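Lactoylglutathione lyase (Pseudomonas aeruginosa, PDB 4MTT) is a nickel-binding member of the glyoxalase/bleomycin resistance protein/dioxygenase superfamily, assembled as a dimer whose chains each hold two beta-alpha-beta-beta-beta modules. Local coordinates at residues G93-R98 and F112-D117; M7-D12 and D64-G69; L75-E80 and Y119-I124. All coordinates share one frame; numbering follows the deposited sequence.

Interaction 1: G93-R98 and F112-D117; sequences GYRVTR and FLEDPD. With TAM (tris(hydroxyethyl)aminomethane), chain D.
Thr97 and Glu114 meet at about a right angle, with the threonine methyl CG2 3.6 Å from the carboxylate oxygen OE2 of Glu114. The other branch of Thr97 lies against Phe112: a chi1 of 60° places OG1 between the backbone N and the carbonyl carbon, 3.4 Å from Phe112 CB. Arg95 reaches Glu114 with the aliphatic part of its chain, CD lying 3.7 Å from OE1. Guanidinium and carboxylate planes are turned 44° apart and OE1 stands well out of the guanidinium plane, which leaves at most a probable long-range attraction, with no N-H aimed at the oxygen. Glu114 OE2 also comes within 3.3 Å of C6 of the bound TAM. Arg98 packs by its root on Phe112, CB to CB at 3.9 Å, before its extended chain leads off with the guanidinium nearly perpendicular to the ring. On the other face of the sheet Val96 CG2 rests on Leu113 CD2 at 3.6 Å, and helix 82-91 packs there against both residues. A water joins Arg95 N to Glu114 O where the strands part. Phe112 O takes two amides, Thr97 N at 2.9 Å and Arg98 N at 3.3 Å, while Phe112 N returns a bond to Arg98 O. Two consecutive residues opposite one make this a classic beta bulge, set in the antiparallel hairpin of strands 95-99 and 109-114.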
loop_
_atom_site.group_PDB
_atom_site.type_symbol
_atom_site.label_atom_id
_atom_site.label_comp_id
_atom_site.label_asym_id
_atom_site.label_seq_id
_atom_site.Cartn_x
_atom_site.Cartn_y
_atom_site.Cartn_z
ATOM N N GLY A 93 -11.552 21.123 -1.967
ATOM C CA GLY A 93 -12.473 20.483 -2.896
ATOM C C GLY A 93 -12.178 19.018 -3.172
ATOM O O GLY A 93 -12.491 18.512 -4.257
ATOM N N TYR A 94 -11.595 18.321 -2.182
ATOM C CA TYR A 94 -11.327 16.892 -2.290
ATOM C C TYR A 94 -12.454 16.116 -1.658
ATOM O O TYR A 94 -13.179 16.653 -0.831
ATOM C CB TYR A 94 -9.967 16.516 -1.709
ATOM C CG TYR A 94 -8.834 17.028 -2.563
ATOM C CD1 TYR A 94 -8.681 16.603 -3.883
ATOM C CD2 TYR A 94 -7.918 17.950 -2.061
ATOM C CE1 TYR A 94 -7.641 17.076 -4.676
ATOM C CE2 TYR A 94 -6.887 18.446 -2.854
ATOM C CZ TYR A 94 -6.750 18.000 -4.158
ATOM O OH TYR A 94 -5.731 18.492 -4.931
ATOM N N ARG A 95 -12.635 14.872 -2.093
ATOM C CA ARG A 95 -13.733 14.025 -1.669
ATOM C C ARG A 95 -13.497 13.340 -0.332
ATOM O O ARG A 95 -12.539 12.556 -0.190
ATOM C CB ARG A 95 -14.010 12.990 -2.776
ATOM C CG ARG A 95 -15.368 12.317 -2.734
ATOM C CD ARG A 95 -15.571 11.460 -3.974
ATOM N NE ARG A 95 -16.127 12.224 -5.094
ATOM C CZ ARG A 95 -15.414 12.711 -6.108
ATOM N NH1 ARG A 95 -14.103 12.510 -6.165
ATOM N NH2 ARG A 95 -16.009 13.398 -7.075
ATOM N N VAL A 96 -14.399 13.621 0.637
ATOM C CA VAL A 96 -14.466 12.960 1.942
ATOM C C VAL A 96 -15.662 11.990 1.749
ATOM O O VAL A 96 -16.793 12.446 1.551
ATOM C CB VAL A 96 -14.672 13.931 3.153
ATOM C CG1 VAL A 96 -14.899 13.160 4.454
ATOM C CG2 VAL A 96 -13.492 14.890 3.310
ATOM N N THR A 97 -15.389 10.673 1.712
ATOM C CA THR A 97 -16.413 9.636 1.506
ATOM C C THR A 97 -17.009 9.156 2.826
ATOM O O THR A 97 -18.058 8.522 2.832
ATOM C CB THR A 97 -15.871 8.481 0.644
ATOM O OG1 THR A 97 -14.752 7.886 1.306
ATOM C CG2 THR A 97 -15.482 8.926 -0.765
ATOM N N ARG A 98 -16.327 9.441 3.937
ATOM C CA ARG A 98 -16.768 9.129 5.283
ATOM C C ARG A 98 -16.102 10.116 6.226
ATOM O O ARG A 98 -14.874 10.100 6.403
ATOM C CB ARG A 98 -16.475 7.664 5.697
ATOM C CG ARG A 98 -17.088 7.304 7.043
ATOM C CD ARG A 98 -16.547 6.031 7.666
ATOM N NE ARG A 98 -17.176 5.748 8.966
ATOM C CZ ARG A 98 -16.763 6.240 10.135
ATOM N NH1 ARG A 98 -15.697 7.033 10.194
ATOM N NH2 ARG A 98 -17.408 5.934 11.254
ATOM N N PHE A 112 -12.602 8.621 5.892
ATOM C CA PHE A 112 -12.161 8.208 4.576
ATOM C C PHE A 112 -12.154 9.298 3.555
ATOM O O PHE A 112 -13.155 9.989 3.369
ATOM C CB PHE A 112 -12.955 7.009 4.048
ATOM C CG PHE A 112 -12.454 5.697 4.592
ATOM C CD1 PHE A 112 -12.880 5.232 5.831
ATOM C CD2 PHE A 112 -11.553 4.925 3.865
ATOM C CE1 PHE A 112 -12.406 4.021 6.341
ATOM C CE2 PHE A 112 -11.087 3.704 4.370
ATOM C CZ PHE A 112 -11.520 3.261 5.600
ATOM N N LEU A 113 -11.036 9.404 2.835
ATOM C CA LEU A 113 -10.924 10.312 1.708
ATOM C C LEU A 113 -10.684 9.446 0.501
ATOM O O LEU A 113 -10.295 8.273 0.631
ATOM C CB LEU A 113 -9.745 11.300 1.832
ATOM C CG LEU A 113 -9.413 11.920 3.190
ATOM C CD1 LEU A 113 -8.096 12.721 3.097
ATOM C CD2 LEU A 113 -10.551 12.822 3.686
ATOM N N GLU A 114 -10.897 10.040 -0.668
ATOM C CA GLU A 114 -10.635 9.477 -1.965
ATOM C C GLU A 114 -9.719 10.471 -2.646
ATOM O O GLU A 114 -9.980 11.688 -2.623
ATOM C CB GLU A 114 -11.920 9.341 -2.785
ATOM C CG GLU A 114 -12.516 7.951 -2.747
ATOM C CD GLU A 114 -13.625 7.700 -3.754
ATOM O OE1 GLU A 114 -13.651 8.362 -4.818
ATOM O OE2 GLU A 114 -14.455 6.803 -3.486
ATOM N N ASP A 115 -8.635 9.958 -3.243
ATOM C CA ASP A 115 -7.690 10.774 -3.970
ATOM C C ASP A 115 -8.293 11.073 -5.365
ATOM O O ASP A 115 -9.358 10.508 -5.675
ATOM C CB ASP A 115 -6.302 10.092 -4.002
ATOM C CG ASP A 115 -6.054 8.984 -5.007
ATOM O OD1 ASP A 115 -7.002 8.628 -5.762
ATOM O OD2 ASP A 115 -4.904 8.478 -5.058
ATOM N N PRO A 116 -7.651 11.897 -6.244
ATOM C CA PRO A 116 -8.264 12.191 -7.558
ATOM C C PRO A 116 -8.552 10.977 -8.428
ATOM O O PRO A 116 -9.489 11.022 -9.220
ATOM C CB PRO A 116 -7.235 13.130 -8.224
ATOM C CG PRO A 116 -6.577 13.795 -7.101
ATOM C CD PRO A 116 -6.417 12.690 -6.073
ATOM N N ASP A 117 -7.773 9.894 -8.261
ATOM C CA ASP A 117 -7.946 8.661 -9.026
ATOM C C ASP A 117 -8.994 7.701 -8.476
ATOM O O ASP A 117 -9.268 6.678 -9.113
ATOM C CB ASP A 117 -6.612 7.936 -9.173
ATOM C CG ASP A 117 -5.715 8.704 -10.084
ATOM O OD1 ASP A 117 -5.773 8.462 -11.299
ATOM O OD2 ASP A 117 -5.017 9.612 -9.592
HETATM C C TAM D . -12.765 2.762 -4.995
HETATM C C1 TAM D . -13.262 1.383 -4.514
HETATM C C2 TAM D . -11.504 2.680 -5.870
HETATM C C3 TAM D . -13.910 3.504 -5.715
HETATM C C4 TAM D . -14.021 0.484 -5.504
HETATM C C5 TAM D . -10.508 1.595 -5.471
HETATM C C6 TAM D . -13.683 4.963 -6.119
HETATM N N TAM D . -12.392 3.510 -3.782
HETATM O O4 TAM D . -13.273 0.226 -6.703
HETATM O O5 TAM D . -9.157 2.053 -5.542
HETATM O O6 TAM D . -13.138 5.021 -7.444
HETATM O O HOH W 1 -10.808 13.791 -3.954
#

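Interaction 2: M7-D12 and D64-G69; sequences MLRVAD and DGYTQG. With TAM (tris(hydroxyethyl)aminomethane), chain D.
The hydroxyl OH of Tyr66 is gripped by two partners, a water that donates to it from 2.9 Å and Asn60 OD1. The same water lies 2.6 Å from Val10 O, where it can donate as well, although other acceptors compete for its protons; no direct hydrogen bond joins the two segments. One face of the tyrosine ring is met by carbon. Arg9 CB sits over the ring centre, 3.6 Å from the centroid of Tyr66 and only 9° off the normal, a CH-pi contact of nearly ideal direction. With CG beside the backbone N (chi1 -69°) and the chain then extended, Arg9 leaves the ring past its CE2 corner, where CD lies 3.6 Å from Tyr66 CE2, and its end leads away. Val10 O approaches the same ring at its edge, 3.4 Å from CE1, so that one side chain is met both on a face and at the rim. Next to it Ala11 CB touches Asp64 O at 3.3 Å.

The contact pins the long loop between strands 54-60 and 72-79, which connects the two beta-alpha-beta-beta-beta modules of this superfamily fold, to the end of strand 2-9 just before helix 13-23. Arg9 NH1 goes on to weak hydrogen bonds with Asp70 O and Tyr72 O of the second subunit, whose strand also pairs antiparallel with Met7 and Leu8.

Further along the loop Gln68, bent at chi2 (-81°), accepts at OE1 from TAM O5 at 2.7 Å. Gly69 O takes a matching bond from TAM O4, also 2.7 Å long. Asp117 reaches both segments, receiving Gln68 NE2 at its carbonyl and Ala11 N at OD1.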
loop_
_atom_site.group_PDB
_atom_site.type_symbol
_atom_site.label_atom_id
_atom_site.label_comp_id
_atom_site.label_asym_id
_atom_site.label_seq_id
_atom_site.Cartn_x
_atom_site.Cartn_y
_atom_site.Cartn_z
ATOM N N MET A 7 2.975 0.837 -4.328
ATOM C CA MET A 7 2.895 1.512 -5.622
ATOM C C MET A 7 1.470 1.560 -6.166
ATOM O O MET A 7 0.813 0.541 -6.197
ATOM C CB MET A 7 3.867 0.896 -6.650
ATOM C CG MET A 7 4.008 1.763 -7.954
ATOM S SD MET A 7 2.689 1.529 -9.174
ATOM C CE MET A 7 3.371 0.256 -10.161
ATOM N N LEU A 8 1.009 2.754 -6.591
ATOM C CA LEU A 8 -0.287 3.012 -7.234
ATOM C C LEU A 8 -0.088 3.728 -8.574
ATOM O O LEU A 8 0.743 4.639 -8.685
ATOM C CB LEU A 8 -1.220 3.877 -6.358
ATOM C CG LEU A 8 -1.623 3.315 -4.968
ATOM C CD1 LEU A 8 -2.493 4.285 -4.247
ATOM C CD2 LEU A 8 -2.332 1.933 -5.072
ATOM N N ARG A 9 -0.893 3.351 -9.574
ATOM C CA ARG A 9 -0.861 3.990 -10.884
ATOM C C ARG A 9 -1.876 5.129 -10.895
ATOM O O ARG A 9 -3.017 4.980 -10.433
ATOM C CB ARG A 9 -1.093 2.988 -12.030
ATOM C CG ARG A 9 0.064 2.009 -12.223
ATOM C CD ARG A 9 -0.194 0.985 -13.315
ATOM N NE ARG A 9 0.764 -0.107 -13.192
ATOM C CZ ARG A 9 0.555 -1.245 -12.534
ATOM N NH1 ARG A 9 -0.636 -1.513 -12.014
ATOM N NH2 ARG A 9 1.527 -2.136 -12.420
ATOM N N VAL A 10 -1.439 6.291 -11.404
ATOM C CA VAL A 10 -2.244 7.513 -11.453
ATOM C C VAL A 10 -2.389 7.977 -12.902
ATOM O O VAL A 10 -1.472 7.781 -13.683
ATOM C CB VAL A 10 -1.662 8.620 -10.503
ATOM C CG1 VAL A 10 -1.705 8.164 -9.048
ATOM C CG2 VAL A 10 -0.229 9.022 -10.895
ATOM N N ALA A 11 -3.550 8.556 -13.254
ATOM C CA ALA A 11 -3.894 9.059 -14.593
ATOM C C ALA A 11 -3.237 10.424 -14.831
ATOM O O ALA A 11 -2.862 10.758 -15.938
ATOM C CB ALA A 11 -5.424 9.219 -14.695
ATOM N N ASP A 12 -3.144 11.222 -13.794
ATOM C CA ASP A 12 -2.615 12.570 -13.861
ATOM C C ASP A 12 -1.763 12.754 -12.627
ATOM O O ASP A 12 -2.302 12.892 -11.510
ATOM C CB ASP A 12 -3.783 13.574 -13.933
ATOM C CG ASP A 12 -3.371 15.043 -13.985
ATOM O OD1 ASP A 12 -2.268 15.373 -13.490
ATOM O OD2 ASP A 12 -4.206 15.876 -14.382
ATOM N N ASP A 64 -4.257 7.155 -20.286
ATOM C CA ASP A 64 -5.229 8.176 -19.873
ATOM C C ASP A 64 -5.870 7.834 -18.546
ATOM O O ASP A 64 -6.284 8.750 -17.837
ATOM C CB ASP A 64 -6.356 8.317 -20.923
ATOM C CG ASP A 64 -6.222 9.453 -21.929
ATOM O OD1 ASP A 64 -5.168 10.136 -21.928
ATOM O OD2 ASP A 64 -7.133 9.605 -22.778
ATOM N N GLY A 65 -6.046 6.536 -18.273
ATOM C CA GLY A 65 -6.709 6.058 -17.067
ATOM C C GLY A 65 -6.521 4.589 -16.735
ATOM O O GLY A 65 -5.945 3.822 -17.503
ATOM N N TYR A 66 -6.997 4.219 -15.547
ATOM C CA TYR A 66 -6.903 2.889 -14.945
ATOM C C TYR A 66 -8.275 2.410 -14.479
ATOM O O TYR A 66 -9.152 3.225 -14.203
ATOM C CB TYR A 66 -5.899 2.917 -13.753
ATOM C CG TYR A 66 -4.508 3.240 -14.241
ATOM C CD1 TYR A 66 -4.025 4.553 -14.208
ATOM C CD2 TYR A 66 -3.750 2.287 -14.920
ATOM C CE1 TYR A 66 -2.799 4.889 -14.790
ATOM C CE2 TYR A 66 -2.531 2.613 -15.511
ATOM C CZ TYR A 66 -2.049 3.908 -15.426
ATOM O OH TYR A 66 -0.819 4.203 -15.962
ATOM N N THR A 67 -8.474 1.087 -14.445
ATOM C CA THR A 67 -9.706 0.532 -13.925
ATOM C C THR A 67 -9.498 0.132 -12.467
ATOM O O THR A 67 -8.542 -0.557 -12.139
ATOM C CB THR A 67 -10.258 -0.546 -14.850
ATOM O OG1 THR A 67 -10.532 0.050 -16.107
ATOM C CG2 THR A 67 -11.534 -1.166 -14.336
ATOM N N GLN A 68 -10.359 0.613 -11.583
ATOM C CA GLN A 68 -10.306 0.225 -10.175
ATOM C C GLN A 68 -11.097 -1.066 -9.965
ATOM O O GLN A 68 -12.143 -1.279 -10.578
ATOM C CB GLN A 68 -10.916 1.310 -9.277
ATOM C CG GLN A 68 -10.253 2.681 -9.362
ATOM C CD GLN A 68 -9.006 2.798 -8.530
ATOM O OE1 GLN A 68 -8.388 1.807 -8.128
ATOM N NE2 GLN A 68 -8.600 4.021 -8.260
ATOM N N GLY A 69 -10.600 -1.901 -9.086
ATOM C CA GLY A 69 -11.271 -3.132 -8.701
ATOM C C GLY A 69 -11.650 -3.088 -7.231
ATOM O O GLY A 69 -11.686 -2.013 -6.623
HETATM C C TAM D . -12.765 2.762 -4.995
HETATM C C1 TAM D . -13.262 1.383 -4.514
HETATM C C2 TAM D . -11.504 2.680 -5.870
HETATM C C3 TAM D . -13.910 3.504 -5.715
HETATM C C4 TAM D . -14.021 0.484 -5.504
HETATM C C5 TAM D . -10.508 1.595 -5.471
HETATM C C6 TAM D . -13.683 4.963 -6.119
HETATM N N TAM D . -12.392 3.510 -3.782
HETATM O O4 TAM D . -13.273 0.226 -6.703
HETATM O O5 TAM D . -9.157 2.053 -5.542
HETATM O O6 TAM D . -13.138 5.021 -7.444
HETATM O O HOH W 2 -0.704 7.118 -16.059
#

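Interaction 3: L75-E80 and Y119-I124; sequences LAIEVE and YKVELI. With NI (nickel (II) ion), chain G; TAM (tris(hydroxyethyl)aminomethane), chain D.
Five backbone hydrogen bonds join Leu75, Ile77 and Val79 to Lys120, Glu122 and Ile124, zipping strands 75-79 and 120-124 together in parallel; the two segments' axes diverge by 29°. The bond from Ile77 N to Glu122 O is the shortest at 2.7 Å and meets the oxygen nearly along the C=O axis. Val79 N instead approaches Ile124 O from above the carbonyl plane. Weaker CA-H...O contacts fill in between, notably Ala76 CA to Glu122 O at 3.1 Å.

Apolar contacts lie on both faces. Val79 CG1 meets Leu123 CD2 at 3.9 Å, where helix 82-91 packs against both through Thr85. On the face of Ala76 and Glu122, Ala76 CB touches Ile124 CD1 at 4.1 Å.

Metal coordination belongs to that second face. Glu122, fully extended with CG anti to its amide nitrogen (chi1 180°), carries OE1 to 2.1 Å from nickel, while OE2 of the same carboxylate remains 3.3 Å from the ion, so the glutamate binds through one oxygen. Ala76 CB flanks Glu122 OE1 at 3.4 Å. His74 of this chain, with His5 and Glu56 of the second subunit, also binds the nickel.

Since both N and O of Glu122 are tied to strand 75-79, the sheet fixes the backbone from which the carboxylate extends, and the ion, drawing ligands from two chains, links the subunits directly.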
loop_
_atom_site.group_PDB
_atom_site.type_symbol
_atom_site.label_atom_id
_atom_site.label_comp_id
_atom_site.label_asym_id
_atom_site.label_seq_id
_atom_site.Cartn_x
_atom_site.Cartn_y
_atom_site.Cartn_z
ATOM N N LEU A 75 -4.782 3.117 1.826
ATOM C CA LEU A 75 -3.563 3.523 2.482
ATOM C C LEU A 75 -4.056 4.212 3.761
ATOM O O LEU A 75 -4.908 5.093 3.696
ATOM C CB LEU A 75 -2.723 4.490 1.619
ATOM C CG LEU A 75 -1.386 4.970 2.250
ATOM C CD1 LEU A 75 -0.309 3.862 2.174
ATOM C CD2 LEU A 75 -0.871 6.237 1.538
ATOM N N ALA A 76 -3.572 3.769 4.912
ATOM C CA ALA A 76 -3.986 4.412 6.147
ATOM C C ALA A 76 -2.920 5.367 6.657
ATOM O O ALA A 76 -1.728 5.052 6.668
ATOM C CB ALA A 76 -4.343 3.389 7.203
ATOM N N ILE A 77 -3.362 6.523 7.112
ATOM C CA ILE A 77 -2.463 7.556 7.632
ATOM C C ILE A 77 -2.876 7.966 9.050
ATOM O O ILE A 77 -4.047 8.273 9.310
ATOM C CB ILE A 77 -2.434 8.823 6.687
ATOM C CG1 ILE A 77 -2.145 8.507 5.195
ATOM C CG2 ILE A 77 -1.557 9.984 7.289
ATOM C CD1 ILE A 77 -0.843 7.912 4.864
ATOM N N GLU A 78 -1.886 8.072 9.928
ATOM C CA GLU A 78 -2.093 8.557 11.278
ATOM C C GLU A 78 -2.214 10.101 11.244
ATOM O O GLU A 78 -1.295 10.746 10.775
ATOM C CB GLU A 78 -0.914 8.128 12.151
ATOM C CG GLU A 78 -1.262 8.115 13.628
ATOM C CD GLU A 78 -0.121 7.738 14.548
ATOM O OE1 GLU A 78 0.924 8.426 14.525
ATOM O OE2 GLU A 78 -0.262 6.733 15.274
ATOM N N VAL A 79 -3.344 10.682 11.735
ATOM C CA VAL A 79 -3.583 12.144 11.799
ATOM C C VAL A 79 -3.771 12.606 13.285
ATOM O O VAL A 79 -4.240 11.817 14.126
ATOM C CB VAL A 79 -4.771 12.609 10.897
ATOM C CG1 VAL A 79 -4.529 12.296 9.417
ATOM C CG2 VAL A 79 -6.104 12.021 11.356
ATOM N N GLU A 80 -3.412 13.864 13.606
ATOM C CA GLU A 80 -3.611 14.389 14.971
ATOM C C GLU A 80 -5.117 14.550 15.246
ATOM O O GLU A 80 -5.595 14.112 16.295
ATOM C CB GLU A 80 -2.895 15.734 15.179
ATOM C CG GLU A 80 -1.379 15.629 15.303
ATOM C CD GLU A 80 -0.648 16.939 15.544
ATOM O OE1 GLU A 80 -0.840 17.889 14.750
ATOM O OE2 GLU A 80 0.152 17.002 16.507
ATOM N N TYR A 119 -8.627 6.303 -5.360
ATOM C CA TYR A 119 -7.994 5.484 -4.304
ATOM C C TYR A 119 -8.421 5.937 -2.914
ATOM O O TYR A 119 -8.421 7.133 -2.637
ATOM C CB TYR A 119 -6.450 5.484 -4.390
ATOM C CG TYR A 119 -5.904 4.848 -5.644
ATOM C CD1 TYR A 119 -6.031 3.474 -5.873
ATOM C CD2 TYR A 119 -5.232 5.609 -6.595
ATOM C CE1 TYR A 119 -5.537 2.887 -7.038
ATOM C CE2 TYR A 119 -4.753 5.037 -7.769
ATOM C CZ TYR A 119 -4.891 3.675 -7.981
ATOM O OH TYR A 119 -4.364 3.130 -9.122
ATOM N N LYS A 120 -8.765 4.974 -2.034
ATOM C CA LYS A 120 -9.205 5.248 -0.662
ATOM C C LYS A 120 -8.029 5.561 0.254
ATOM O O LYS A 120 -7.008 4.855 0.257
ATOM C CB LYS A 120 -9.941 4.039 -0.080
ATOM C CG LYS A 120 -11.430 3.977 -0.367
ATOM C CD LYS A 120 -12.118 3.066 0.660
ATOM C CE LYS A 120 -13.611 2.943 0.457
ATOM N NZ LYS A 120 -14.224 2.000 1.435
ATOM N N VAL A 121 -8.194 6.603 1.057
ATOM C CA VAL A 121 -7.233 7.001 2.063
ATOM C C VAL A 121 -7.964 6.941 3.399
ATOM O O VAL A 121 -8.919 7.681 3.620
ATOM C CB VAL A 121 -6.586 8.395 1.803
ATOM C CG1 VAL A 121 -5.633 8.772 2.947
ATOM C CG2 VAL A 121 -5.853 8.419 0.462
ATOM N N GLU A 122 -7.470 6.094 4.303
ATOM C CA GLU A 122 -8.019 5.929 5.635
ATOM C C GLU A 122 -7.243 6.806 6.624
ATOM O O GLU A 122 -6.022 6.709 6.746
ATOM C CB GLU A 122 -7.944 4.433 6.026
ATOM C CG GLU A 122 -8.480 4.086 7.403
ATOM C CD GLU A 122 -8.463 2.590 7.642
ATOM O OE1 GLU A 122 -7.358 2.015 7.790
ATOM O OE2 GLU A 122 -9.548 1.977 7.533
ATOM N N LEU A 123 -7.963 7.659 7.337
ATOM C CA LEU A 123 -7.389 8.513 8.363
ATOM C C LEU A 123 -7.694 7.921 9.713
ATOM O O LEU A 123 -8.843 7.584 10.002
ATOM C CB LEU A 123 -7.950 9.929 8.282
ATOM C CG LEU A 123 -7.854 10.669 6.942
ATOM C CD1 LEU A 123 -8.399 12.060 7.109
ATOM C CD2 LEU A 123 -6.381 10.704 6.413
ATOM N N ILE A 124 -6.665 7.730 10.519
ATOM C CA ILE A 124 -6.866 7.168 11.844
ATOM C C ILE A 124 -6.290 8.167 12.837
ATOM O O ILE A 124 -5.113 8.517 12.755
ATOM C CB ILE A 124 -6.305 5.729 12.003
ATOM C CG1 ILE A 124 -6.803 4.764 10.873
ATOM C CG2 ILE A 124 -6.629 5.198 13.408
ATOM C CD1 ILE A 124 -6.180 3.285 10.904
HETATM NI NI NI G . -7.004 -0.064 7.389
HETATM C C TAM D . -12.765 2.762 -4.995
HETATM C C1 TAM D . -13.262 1.383 -4.514
HETATM C C2 TAM D . -11.504 2.680 -5.870
HETATM C C3 TAM D . -13.910 3.504 -5.715
HETATM C C4 TAM D . -14.021 0.484 -5.504
HETATM C C5 TAM D . -10.508 1.595 -5.471
HETATM C C6 TAM D . -13.683 4.963 -6.119
HETATM N N TAM D . -12.392 3.510 -3.782
HETATM O O4 TAM D . -13.273 0.226 -6.703
HETATM O O5 TAM D . -9.157 2.053 -5.542
HETATM O O6 TAM D . -13.138 5.021 -7.444
#

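Overall arrangement
From the N terminus, strand 2-9 leads into helix 13-23 and the rest of the first module, and interaction 2 closes this long loop when residues 64-69 return to 7-12. The chain then enters the second module. Interaction 3 opens at 75-80 and closes at 119-124, enclosing interaction 1, whose ends 93-98 and 112-117 form the hairpin within it; none of the closures cross. Interactions 1 and 3 share one sheet, Leu113 O pairing with Val121 N. Asp117 and Tyr119 connect that sheet to interaction 2, the latter through its hydroxyl on Arg9 O, and TAM touches all three contacts. Interactions 2 and 3 also face the second subunit.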